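Local coordinates for protein delta (Bacillus subtilis, PDB 3ZH9) that probably acts within the ATP-driven loading complex as the wrench that opens the beta sliding ring for placement on primed DNA, at residues A[149-157]-A[169-177]; A[216-227]-A[288-299]. All coordinates share one frame; numbering follows the deposited sequence.

Contact 1 comes first along the chain and closes before contact 2 opens; each pairs helices of its own helical region, both beyond the five-stranded parallel sheet of the N-terminal part. Contact 1 joins helices 148-160 and 168-177, neighbours in sequence; contact 2 brings together helices 215-227 and 286-296, with 60 mostly helical residues between its segments. Their centres lie about 20 Å apart, and they meet where the end of helix 168-177 packs on Gln217, near the start of helix 215-227. The layout fits the three-domain plan of AAA+ relatives of the ring-loading complex: contact 1 would fall in the small helical lid, contact 2 in the C-terminal collar domain.

Contact 1: A[149-157]-A[169-177]; sequences KETTDFTVN and EAAEHLVLL
Ala171 puts its CB among three methyl groups of the facing helix, CG2 of Val156 at 3.8 Å and the CG2 atoms of Thr152 and Thr155 slightly farther off; so small a side chain suits a place where the CA atoms of Thr152 and Glu172 come within 5.7 Å. Beside it in this apolar layer, Val175 turns both methyls to CG2 of Thr151, the closer being Val175 CG2 at 3.7 Å, while Thr155 CG2 meets Leu174 CD2. Threonine suits this face because one branch can pack while the other bonds to its own helix.

The polar branches of Thr151 and Thr155 do this. With OG1 anti to the carbonyl carbon (chi1 -54°), Thr155 sends its hydroxyl back, OG1 lying 2.8 Å from Thr151 O. That oxygen also accepts Thr155 N, the two donors arriving from opposite faces of the carbonyl plane. Thr151 OG1 bonds likewise to Asn147 O.

At the more exposed margin, a water lies 3.1 Å from Thr152 OG1 and donates to Glu172 OE2 at 2.9 Å, joining the helices without a direct bond. Ile185 and Ile189 of helix 182-195 continue the core behind Thr155. The helices cross steeply, 115° between their directions, in a small helical bundle consistent with the lid domain of AAA+ proteins.

Contact 2: A[216-227]-A[288-299]; sequences EQNIFELINKIV and RVKLAMDQARLF. With SO4 (sulfate ion), chain E.
Phe220 and Gln295 meet at the middle of two nearly parallel helices, 16° apart, in an all-helical C-terminal region consistent with the collar domain of subunits of this family. The helix axes stand 11.3 Å apart, a wide spacing that long side chains bridge. Leu291 lays CD1 over the centre of one Phe220 face, a CH-pi contact of 4.1 Å to the centroid, while its CB touches CE1.

Glutamine suits the spacing, being long enough to span it and ending in an amide that both donates and accepts. The chain of Gln295 runs straight beyond CG (chi2 -174°), which carries the amide across to CD1 and CE1 of the Phe220 ring, the planes inclined by 31°. Gln295 NE2 donates to Asn224 OD1 at 3.2 Å, fairly straight at the hydrogen but arriving from above the Asn224 carbonyl plane, and makes a weak bond to Phe220 O. From the second shell, Gln258 of helix 248-269 donates to Gln295 OE1, which fixes the turn of the amide. Replacing Gln295 by a leucine would probably leave Asn224 OD1 and the Gln258 amide without their partner.

At the N-terminal end, Glu216 OE2 lies over a face of the Arg288 guanidinium in a long salt bridge, 3.6 Å to NE, with no N-H aimed at it; His181 and Asn179 hold its other oxygen. Arg288 NH1 bonds weakly to a sulfate, probably from the crystallisation liquor, which His285 N also binds.

At the far end, Val227 CG1 meets Leu298 CD1. Phe259 packs edge-to-face with Phe299, whose ring has Val227 CG2 over one face, 3.8 Å from the centroid, and Ile223 CG2 at its edge.

Contact 1: A[149-157]-A[169-177]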
loop_
_atom_site.group_PDB
_atom_site.type_symbol
_atom_site.label_atom_id
_atom_site.label_comp_id
_atom_site.label_asym_id
_atom_site.label_seq_id
_atom_site.Cartn_x
_atom_site.Cartn_y
_atom_site.Cartn_z
ATOM N N LYS A 149 -1.400 -14.795 -1.722
ATOM C CA LYS A 149 -1.533 -15.728 -0.605
ATOM C C LYS A 149 -1.214 -15.061 0.727
ATOM O O LYS A 149 -1.916 -15.270 1.713
ATOM C CB LYS A 149 -0.640 -16.951 -0.806
ATOM C CG LYS A 149 -0.653 -17.918 0.367
ATOM N N GLU A 150 -0.150 -14.264 0.750
ATOM C CA GLU A 150 0.244 -13.550 1.963
ATOM C C GLU A 150 -0.856 -12.583 2.376
ATOM O O GLU A 150 -1.098 -12.371 3.565
ATOM C CB GLU A 150 1.557 -12.794 1.742
ATOM C CG GLU A 150 2.768 -13.700 1.560
ATOM C CD GLU A 150 3.984 -12.973 1.001
ATOM O OE1 GLU A 150 3.814 -12.061 0.164
ATOM O OE2 GLU A 150 5.113 -13.326 1.395
ATOM N N THR A 151 -1.523 -12.005 1.378
ATOM C CA THR A 151 -2.564 -11.027 1.628
ATOM C C THR A 151 -3.758 -11.676 2.328
ATOM O O THR A 151 -4.360 -11.079 3.213
ATOM C CB THR A 151 -2.984 -10.291 0.331
ATOM O OG1 THR A 151 -1.838 -9.645 -0.230
ATOM C CG2 THR A 151 -4.022 -9.229 0.635
ATOM N N THR A 152 -4.076 -12.912 1.954
ATOM C CA THR A 152 -5.102 -13.677 2.657
ATOM C C THR A 152 -4.760 -13.937 4.136
ATOM O O THR A 152 -5.583 -13.712 5.019
ATOM C CB THR A 152 -5.396 -15.004 1.937
ATOM O OG1 THR A 152 -5.881 -14.716 0.625
ATOM C CG2 THR A 152 -6.460 -15.799 2.687
ATOM N N ASP A 153 -3.553 -14.407 4.414
ATOM C CA ASP A 153 -3.142 -14.615 5.811
ATOM C C ASP A 153 -3.177 -13.307 6.600
ATOM O O ASP A 153 -3.627 -13.263 7.740
ATOM C CB ASP A 153 -1.743 -15.249 5.908
ATOM C CG ASP A 153 -1.681 -16.634 5.297
ATOM O OD1 ASP A 153 -2.750 -17.199 4.975
ATOM O OD2 ASP A 153 -0.557 -17.164 5.144
ATOM N N PHE A 154 -2.688 -12.233 5.999
ATOM C CA PHE A 154 -2.769 -10.938 6.650
ATOM C C PHE A 154 -4.206 -10.594 7.057
ATOM O O PHE A 154 -4.447 -10.121 8.163
ATOM C CB PHE A 154 -2.214 -9.856 5.739
ATOM C CG PHE A 154 -2.571 -8.470 6.171
ATOM C CD1 PHE A 154 -1.758 -7.776 7.041
ATOM C CD2 PHE A 154 -3.723 -7.854 5.691
ATOM C CE1 PHE A 154 -2.086 -6.491 7.441
ATOM C CE2 PHE A 154 -4.054 -6.574 6.081
ATOM C CZ PHE A 154 -3.230 -5.890 6.962
ATOM N N THR A 155 -5.147 -10.823 6.145
ATOM C CA THR A 155 -6.573 -10.566 6.389
ATOM C C THR A 155 -7.120 -11.432 7.528
ATOM O O THR A 155 -7.834 -10.956 8.405
ATOM C CB THR A 155 -7.396 -10.836 5.117
ATOM O OG1 THR A 155 -6.846 -10.084 4.028
ATOM C CG2 THR A 155 -8.867 -10.440 5.297
ATOM N N VAL A 156 -6.767 -12.713 7.512
ATOM C CA VAL A 156 -7.192 -13.618 8.563
ATOM C C VAL A 156 -6.669 -13.180 9.928
ATOM O O VAL A 156 -7.410 -13.169 10.921
ATOM C CB VAL A 156 -6.765 -15.065 8.244
ATOM C CG1 VAL A 156 -6.889 -15.969 9.491
ATOM C CG2 VAL A 156 -7.603 -15.612 7.086
ATOM N N ASN A 157 -5.396 -12.804 9.975
ATOM C CA ASN A 157 -4.793 -12.384 11.227
ATOM C C ASN A 157 -5.333 -11.039 11.659
ATOM O O ASN A 157 -5.412 -10.758 12.839
ATOM C CB ASN A 157 -3.273 -12.318 11.107
ATOM C CG ASN A 157 -2.640 -13.687 11.075
ATOM O OD1 ASN A 157 -3.075 -14.597 11.785
ATOM N ND2 ASN A 157 -1.611 -13.847 10.242
ATOM N N GLU A 169 -11.951 -18.770 2.875
ATOM C CA GLU A 169 -12.790 -18.471 1.714
ATOM C C GLU A 169 -13.338 -17.032 1.756
ATOM O O GLU A 169 -13.284 -16.314 0.769
ATOM C CB GLU A 169 -13.933 -19.479 1.601
ATOM C CG GLU A 169 -14.762 -19.340 0.331
ATOM C CD GLU A 169 -15.953 -20.303 0.295
ATOM O OE1 GLU A 169 -16.235 -20.944 1.332
ATOM O OE2 GLU A 169 -16.611 -20.413 -0.767
ATOM N N ALA A 170 -13.859 -16.628 2.910
ATOM C CA ALA A 170 -14.392 -15.285 3.118
ATOM C C ALA A 170 -13.305 -14.234 2.943
ATOM O O ALA A 170 -13.536 -13.163 2.364
ATOM C CB ALA A 170 -15.007 -15.181 4.519
ATOM N N ALA A 171 -12.123 -14.551 3.465
ATOM C CA ALA A 171 -10.956 -13.685 3.386
ATOM C C ALA A 171 -10.443 -13.525 1.954
ATOM O O ALA A 171 -10.092 -12.427 1.524
ATOM C CB ALA A 171 -9.832 -14.233 4.286
ATOM N N GLU A 172 -10.380 -14.632 1.227
ATOM C CA GLU A 172 -9.948 -14.600 -0.155
ATOM C C GLU A 172 -10.904 -13.765 -0.987
ATOM O O GLU A 172 -10.494 -13.042 -1.887
ATOM C CB GLU A 172 -9.869 -16.022 -0.721
ATOM C CG GLU A 172 -8.626 -16.776 -0.254
ATOM C CD GLU A 172 -8.630 -18.240 -0.659
ATOM O OE1 GLU A 172 -9.727 -18.781 -0.916
ATOM O OE2 GLU A 172 -7.531 -18.844 -0.716
ATOM N N HIS A 173 -12.187 -13.884 -0.696
ATOM C CA HIS A 173 -13.170 -13.120 -1.448
ATOM C C HIS A 173 -13.044 -11.623 -1.166
ATOM O O HIS A 173 -13.150 -10.793 -2.068
ATOM C CB HIS A 173 -14.582 -13.587 -1.145
ATOM C CG HIS A 173 -15.582 -13.095 -2.142
ATOM N ND1 HIS A 173 -16.618 -12.255 -1.806
ATOM C CD2 HIS A 173 -15.669 -13.291 -3.478
ATOM C CE1 HIS A 173 -17.322 -11.970 -2.892
ATOM N NE2 HIS A 173 -16.767 -12.589 -3.917
ATOM N N LEU A 174 -12.795 -11.288 0.091
ATOM C CA LEU A 174 -12.603 -9.901 0.485
ATOM C C LEU A 174 -11.418 -9.304 -0.267
ATOM O O LEU A 174 -11.505 -8.222 -0.842
ATOM C CB LEU A 174 -12.376 -9.806 2.005
ATOM C CG LEU A 174 -11.984 -8.387 2.452
ATOM C CD1 LEU A 174 -13.007 -7.388 1.947
ATOM C CD2 LEU A 174 -11.892 -8.318 3.953
ATOM N N VAL A 175 -10.309 -10.028 -0.253
ATOM C CA VAL A 175 -9.103 -9.601 -0.950
ATOM C C VAL A 175 -9.346 -9.397 -2.453
ATOM O O VAL A 175 -8.862 -8.443 -3.049
ATOM C CB VAL A 175 -7.959 -10.613 -0.699
ATOM C CG1 VAL A 175 -6.769 -10.396 -1.673
ATOM C CG2 VAL A 175 -7.517 -10.533 0.746
ATOM N N LEU A 176 -10.111 -10.290 -3.060
ATOM C CA LEU A 176 -10.508 -10.133 -4.459
ATOM C C LEU A 176 -11.296 -8.832 -4.695
ATOM O O LEU A 176 -11.051 -8.107 -5.663
ATOM C CB LEU A 176 -11.379 -11.324 -4.883
ATOM C CG LEU A 176 -12.074 -11.220 -6.249
ATOM C CD1 LEU A 176 -11.103 -11.564 -7.359
ATOM C CD2 LEU A 176 -13.286 -12.137 -6.322
ATOM N N LEU A 177 -12.257 -8.561 -3.815
ATOM C CA LEU A 177 -13.189 -7.456 -3.995
ATOM C C LEU A 177 -12.486 -6.107 -3.954
ATOM O O LEU A 177 -12.873 -5.175 -4.650
ATOM C CB LEU A 177 -14.285 -7.492 -2.918
ATOM C CG LEU A 177 -15.371 -8.563 -3.056
ATOM C CD1 LEU A 177 -16.226 -8.604 -1.791
ATOM C CD2 LEU A 177 -16.233 -8.337 -4.291
HETATM O O HOH W 1 -5.104 -17.293 -0.961
#

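Contact 2: A[216-227]-A[288-299]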
loop_
_atom_site.group_PDB
_atom_site.type_symbol
_atom_site.label_atom_id
_atom_site.label_comp_id
_atom_site.label_asym_id
_atom_site.label_seq_id
_atom_site.Cartn_x
_atom_site.Cartn_y
_atom_site.Cartn_z
ATOM N N GLU A 216 -11.895 -0.136 -9.314
ATOM C CA GLU A 216 -10.662 -0.605 -9.927
ATOM C C GLU A 216 -10.723 -2.108 -10.178
ATOM O O GLU A 216 -10.193 -2.610 -11.171
ATOM C CB GLU A 216 -9.458 -0.264 -9.040
ATOM C CG GLU A 216 -8.132 -0.767 -9.593
ATOM C CD GLU A 216 -6.949 -0.472 -8.677
ATOM O OE1 GLU A 216 -6.790 -1.184 -7.656
ATOM O OE2 GLU A 216 -6.175 0.464 -8.986
ATOM N N GLN A 217 -11.370 -2.839 -9.280
ATOM C CA GLN A 217 -11.539 -4.270 -9.502
ATOM C C GLN A 217 -12.529 -4.505 -10.645
ATOM O O GLN A 217 -12.337 -5.403 -11.487
ATOM C CB GLN A 217 -12.005 -4.965 -8.221
ATOM C CG GLN A 217 -12.680 -6.305 -8.470
ATOM C CD GLN A 217 -11.700 -7.371 -8.878
ATOM O OE1 GLN A 217 -10.507 -7.237 -8.642
ATOM N NE2 GLN A 217 -12.194 -8.437 -9.495
ATOM N N ASN A 218 -13.584 -3.690 -10.686
ATOM C CA ASN A 218 -14.551 -3.775 -11.781
ATOM C C ASN A 218 -13.881 -3.545 -13.138
ATOM O O ASN A 218 -14.111 -4.303 -14.085
ATOM C CB ASN A 218 -15.717 -2.808 -11.567
ATOM C CG ASN A 218 -16.834 -3.421 -10.725
ATOM O OD1 ASN A 218 -17.222 -4.571 -10.932
ATOM N ND2 ASN A 218 -17.331 -2.668 -9.761
ATOM N N ILE A 219 -13.040 -2.514 -13.217
ATOM C CA ILE A 219 -12.263 -2.241 -14.437
ATOM C C ILE A 219 -11.422 -3.455 -14.822
ATOM O O ILE A 219 -11.427 -3.885 -15.978
ATOM C CB ILE A 219 -11.326 -1.016 -14.272
ATOM C CG1 ILE A 219 -12.129 0.260 -14.010
ATOM C CG2 ILE A 219 -10.398 -0.864 -15.487
ATOM C CD1 ILE A 219 -13.408 0.356 -14.803
ATOM N N PHE A 220 -10.699 -4.017 -13.856
ATOM C CA PHE A 220 -9.920 -5.220 -14.129
ATOM C C PHE A 220 -10.798 -6.299 -14.762
ATOM O O PHE A 220 -10.451 -6.892 -15.790
ATOM C CB PHE A 220 -9.260 -5.767 -12.850
ATOM C CG PHE A 220 -8.522 -7.064 -13.066
ATOM C CD1 PHE A 220 -7.276 -7.075 -13.678
ATOM C CD2 PHE A 220 -9.080 -8.269 -12.678
ATOM C CE1 PHE A 220 -6.597 -8.266 -13.893
ATOM C CE2 PHE A 220 -8.409 -9.458 -12.891
ATOM C CZ PHE A 220 -7.164 -9.456 -13.504
ATOM N N GLU A 221 -11.940 -6.548 -14.143
ATOM C CA GLU A 221 -12.829 -7.627 -14.582
ATOM C C GLU A 221 -13.424 -7.329 -15.941
ATOM O O GLU A 221 -13.580 -8.226 -16.782
ATOM C CB GLU A 221 -13.954 -7.853 -13.566
ATOM C CG GLU A 221 -13.524 -8.619 -12.320
ATOM C CD GLU A 221 -12.976 -10.009 -12.637
ATOM O OE1 GLU A 221 -13.202 -10.507 -13.765
ATOM O OE2 GLU A 221 -12.314 -10.600 -11.753
ATOM N N LEU A 222 -13.770 -6.066 -16.157
ATOM C CA LEU A 222 -14.307 -5.663 -17.442
ATOM C C LEU A 222 -13.315 -6.037 -18.533
ATOM O O LEU A 222 -13.701 -6.468 -19.611
ATOM C CB LEU A 222 -14.543 -4.159 -17.458
ATOM C CG LEU A 222 -14.870 -3.543 -18.816
ATOM C CD1 LEU A 222 -16.106 -4.198 -19.402
ATOM C CD2 LEU A 222 -15.066 -2.039 -18.651
ATOM N N ILE A 223 -12.026 -5.875 -18.249
ATOM C CA ILE A 223 -11.012 -6.157 -19.254
ATOM C C ILE A 223 -10.848 -7.657 -19.446
ATOM O O ILE A 223 -10.638 -8.124 -20.572
ATOM C CB ILE A 223 -9.662 -5.466 -18.938
ATOM C CG1 ILE A 223 -9.787 -3.960 -19.159
ATOM C CG2 ILE A 223 -8.551 -6.009 -19.830
ATOM C CD1 ILE A 223 -8.712 -3.145 -18.448
ATOM N N ASN A 224 -10.957 -8.426 -18.363
ATOM C CA ASN A 224 -10.945 -9.886 -18.509
ATOM C C ASN A 224 -12.066 -10.378 -19.406
ATOM O O ASN A 224 -11.844 -11.156 -20.331
ATOM C CB ASN A 224 -11.054 -10.584 -17.162
ATOM C CG ASN A 224 -9.712 -10.844 -16.544
ATOM O OD1 ASN A 224 -8.683 -10.812 -17.224
ATOM N ND2 ASN A 224 -9.707 -11.098 -15.245
ATOM N N LYS A 225 -13.276 -9.916 -19.121
ATOM C CA LYS A 225 -14.449 -10.344 -19.864
ATOM C C LYS A 225 -14.322 -9.997 -21.332
ATOM O O LYS A 225 -14.696 -10.789 -22.196
ATOM C CB LYS A 225 -15.703 -9.719 -19.269
ATOM C CG LYS A 225 -15.970 -10.190 -17.862
ATOM C CD LYS A 225 -16.001 -11.714 -17.806
ATOM C CE LYS A 225 -15.910 -12.219 -16.367
ATOM N NZ LYS A 225 -15.906 -13.711 -16.292
ATOM N N ILE A 226 -13.775 -8.822 -21.620
ATOM C CA ILE A 226 -13.641 -8.389 -23.000
ATOM C C ILE A 226 -12.637 -9.230 -23.778
ATOM O O ILE A 226 -12.960 -9.765 -24.839
ATOM C CB ILE A 226 -13.262 -6.906 -23.107
ATOM C CG1 ILE A 226 -14.500 -6.032 -22.888
ATOM C CG2 ILE A 226 -12.667 -6.618 -24.478
ATOM C CD1 ILE A 226 -14.182 -4.559 -22.696
ATOM N N VAL A 227 -11.423 -9.347 -23.252
ATOM C CA VAL A 227 -10.391 -10.143 -23.912
ATOM C C VAL A 227 -10.779 -11.625 -24.020
ATOM O O VAL A 227 -10.228 -12.349 -24.840
ATOM C CB VAL A 227 -9.000 -9.993 -23.234
ATOM C CG1 VAL A 227 -8.908 -10.842 -21.977
ATOM C CG2 VAL A 227 -7.897 -10.383 -24.210
ATOM N N ARG A 288 -0.969 -6.118 -7.868
ATOM C CA ARG A 288 -1.564 -5.567 -9.082
ATOM C C ARG A 288 -0.677 -5.844 -10.325
ATOM O O ARG A 288 -1.175 -6.028 -11.449
ATOM C CB ARG A 288 -1.851 -4.067 -8.886
ATOM C CG ARG A 288 -2.470 -3.388 -10.095
ATOM C CD ARG A 288 -3.415 -2.236 -9.735
ATOM N NE ARG A 288 -3.961 -1.636 -10.952
ATOM C CZ ARG A 288 -3.565 -0.471 -11.456
ATOM N NH1 ARG A 288 -2.632 0.239 -10.825
ATOM N NH2 ARG A 288 -4.109 -0.013 -12.589
ATOM N N VAL A 289 0.635 -5.907 -10.117
ATOM C CA VAL A 289 1.533 -6.262 -11.214
ATOM C C VAL A 289 1.278 -7.709 -11.673
ATOM O O VAL A 289 1.254 -7.997 -12.871
ATOM C CB VAL A 289 3.008 -6.075 -10.835
ATOM C CG1 VAL A 289 3.916 -6.753 -11.854
ATOM C CG2 VAL A 289 3.343 -4.578 -10.682
ATOM N N LYS A 290 1.065 -8.612 -10.720
ATOM C CA LYS A 290 0.766 -10.007 -11.053
ATOM C C LYS A 290 -0.454 -10.124 -11.966
ATOM O O LYS A 290 -0.433 -10.864 -12.956
ATOM C CB LYS A 290 0.571 -10.851 -9.789
ATOM C CG LYS A 290 0.365 -12.324 -10.075
ATOM C CD LYS A 290 1.438 -12.833 -11.033
ATOM C CE LYS A 290 1.049 -14.171 -11.646
ATOM N N LEU A 291 -1.511 -9.381 -11.643
ATOM C CA LEU A 291 -2.724 -9.425 -12.446
ATOM C C LEU A 291 -2.480 -8.845 -13.845
ATOM O O LEU A 291 -2.998 -9.362 -14.829
ATOM C CB LEU A 291 -3.883 -8.685 -11.760
ATOM C CG LEU A 291 -4.323 -9.101 -10.345
ATOM C CD1 LEU A 291 -5.484 -8.209 -9.890
ATOM C CD2 LEU A 291 -4.707 -10.575 -10.264
ATOM N N ALA A 292 -1.701 -7.768 -13.924
ATOM C CA ALA A 292 -1.400 -7.159 -15.214
ATOM C C ALA A 292 -0.559 -8.123 -16.036
ATOM O O ALA A 292 -0.708 -8.177 -17.237
ATOM C CB ALA A 292 -0.664 -5.798 -15.046
ATOM N N MET A 293 0.336 -8.866 -15.379
ATOM C CA MET A 293 1.141 -9.852 -16.083
ATOM C C MET A 293 0.234 -10.896 -16.720
ATOM O O MET A 293 0.472 -11.312 -17.851
ATOM C CB MET A 293 2.125 -10.556 -15.156
ATOM C CG MET A 293 3.292 -9.701 -14.680
ATOM S SD MET A 293 4.404 -10.589 -13.574
ATOM C CE MET A 293 5.392 -11.512 -14.755
ATOM N N ASP A 294 -0.797 -11.324 -15.990
ATOM C CA ASP A 294 -1.706 -12.365 -16.494
ATOM C C ASP A 294 -2.448 -11.840 -17.706
ATOM O O ASP A 294 -2.607 -12.534 -18.707
ATOM C CB ASP A 294 -2.721 -12.786 -15.435
ATOM C CG ASP A 294 -2.100 -13.601 -14.305
ATOM O OD1 ASP A 294 -0.996 -14.160 -14.495
ATOM O OD2 ASP A 294 -2.734 -13.695 -13.227
ATOM N N GLN A 295 -2.898 -10.596 -17.616
ATOM C CA GLN A 295 -3.643 -10.001 -18.711
ATOM C C GLN A 295 -2.746 -9.742 -19.923
ATOM O O GLN A 295 -3.179 -9.886 -21.060
ATOM C CB GLN A 295 -4.325 -8.718 -18.261
ATOM C CG GLN A 295 -5.574 -8.967 -17.439
ATOM C CD GLN A 295 -6.333 -7.691 -17.120
ATOM O OE1 GLN A 295 -5.737 -6.641 -16.867
ATOM N NE2 GLN A 295 -7.656 -7.778 -17.126
ATOM N N ALA A 296 -1.492 -9.378 -19.671
ATOM C CA ALA A 296 -0.565 -9.049 -20.750
ATOM C C ALA A 296 -0.390 -10.229 -21.697
ATOM O O ALA A 296 -0.186 -10.042 -22.895
ATOM C CB ALA A 296 0.800 -8.605 -20.193
ATOM N N ARG A 297 -0.468 -11.443 -21.157
ATOM C CA ARG A 297 -0.356 -12.651 -21.982
ATOM C C ARG A 297 -1.465 -12.753 -23.023
ATOM O O ARG A 297 -1.312 -13.421 -24.038
ATOM C CB ARG A 297 -0.339 -13.918 -21.108
ATOM C CG ARG A 297 0.856 -13.972 -20.163
ATOM C CD ARG A 297 1.364 -15.393 -19.948
ATOM N NE ARG A 297 2.823 -15.382 -19.891
ATOM C CZ ARG A 297 3.628 -16.108 -20.665
ATOM N NH1 ARG A 297 3.137 -16.959 -21.557
ATOM N NH2 ARG A 297 4.943 -15.992 -20.528
ATOM N N LEU A 298 -2.577 -12.081 -22.785
ATOM C CA LEU A 298 -3.734 -12.249 -23.647
ATOM C C LEU A 298 -3.808 -11.212 -24.759
ATOM O O LEU A 298 -4.693 -11.280 -25.603
ATOM C CB LEU A 298 -5.006 -12.206 -22.805
ATOM C CG LEU A 298 -5.000 -13.140 -21.592
ATOM C CD1 LEU A 298 -6.316 -13.023 -20.844
ATOM C CD2 LEU A 298 -4.745 -14.588 -22.011
ATOM N N PHE A 299 -2.884 -10.251 -24.752
ATOM C CA PHE A 299 -2.814 -9.210 -25.789
ATOM C C PHE A 299 -1.460 -9.192 -26.495
ATOM O O PHE A 299 -0.422 -9.496 -25.891
ATOM C CB PHE A 299 -3.003 -7.815 -25.187
ATOM C CG PHE A 299 -4.354 -7.579 -24.590
ATOM C CD1 PHE A 299 -5.409 -7.140 -25.382
ATOM C CD2 PHE A 299 -4.571 -7.786 -23.239
ATOM C CE1 PHE A 299 -6.652 -6.909 -24.831
ATOM C CE2 PHE A 299 -5.809 -7.558 -22.679
ATOM C CZ PHE A 299 -6.853 -7.116 -23.473
HETATM S S SO4 E . -0.890 0.170 -6.843
HETATM O O1 SO4 E . 0.469 0.662 -7.036
HETATM O O2 SO4 E . -1.794 0.861 -7.762
HETATM O O3 SO4 E . -1.305 0.421 -5.467
HETATM O O4 SO4 E . -0.929 -1.266 -7.102
#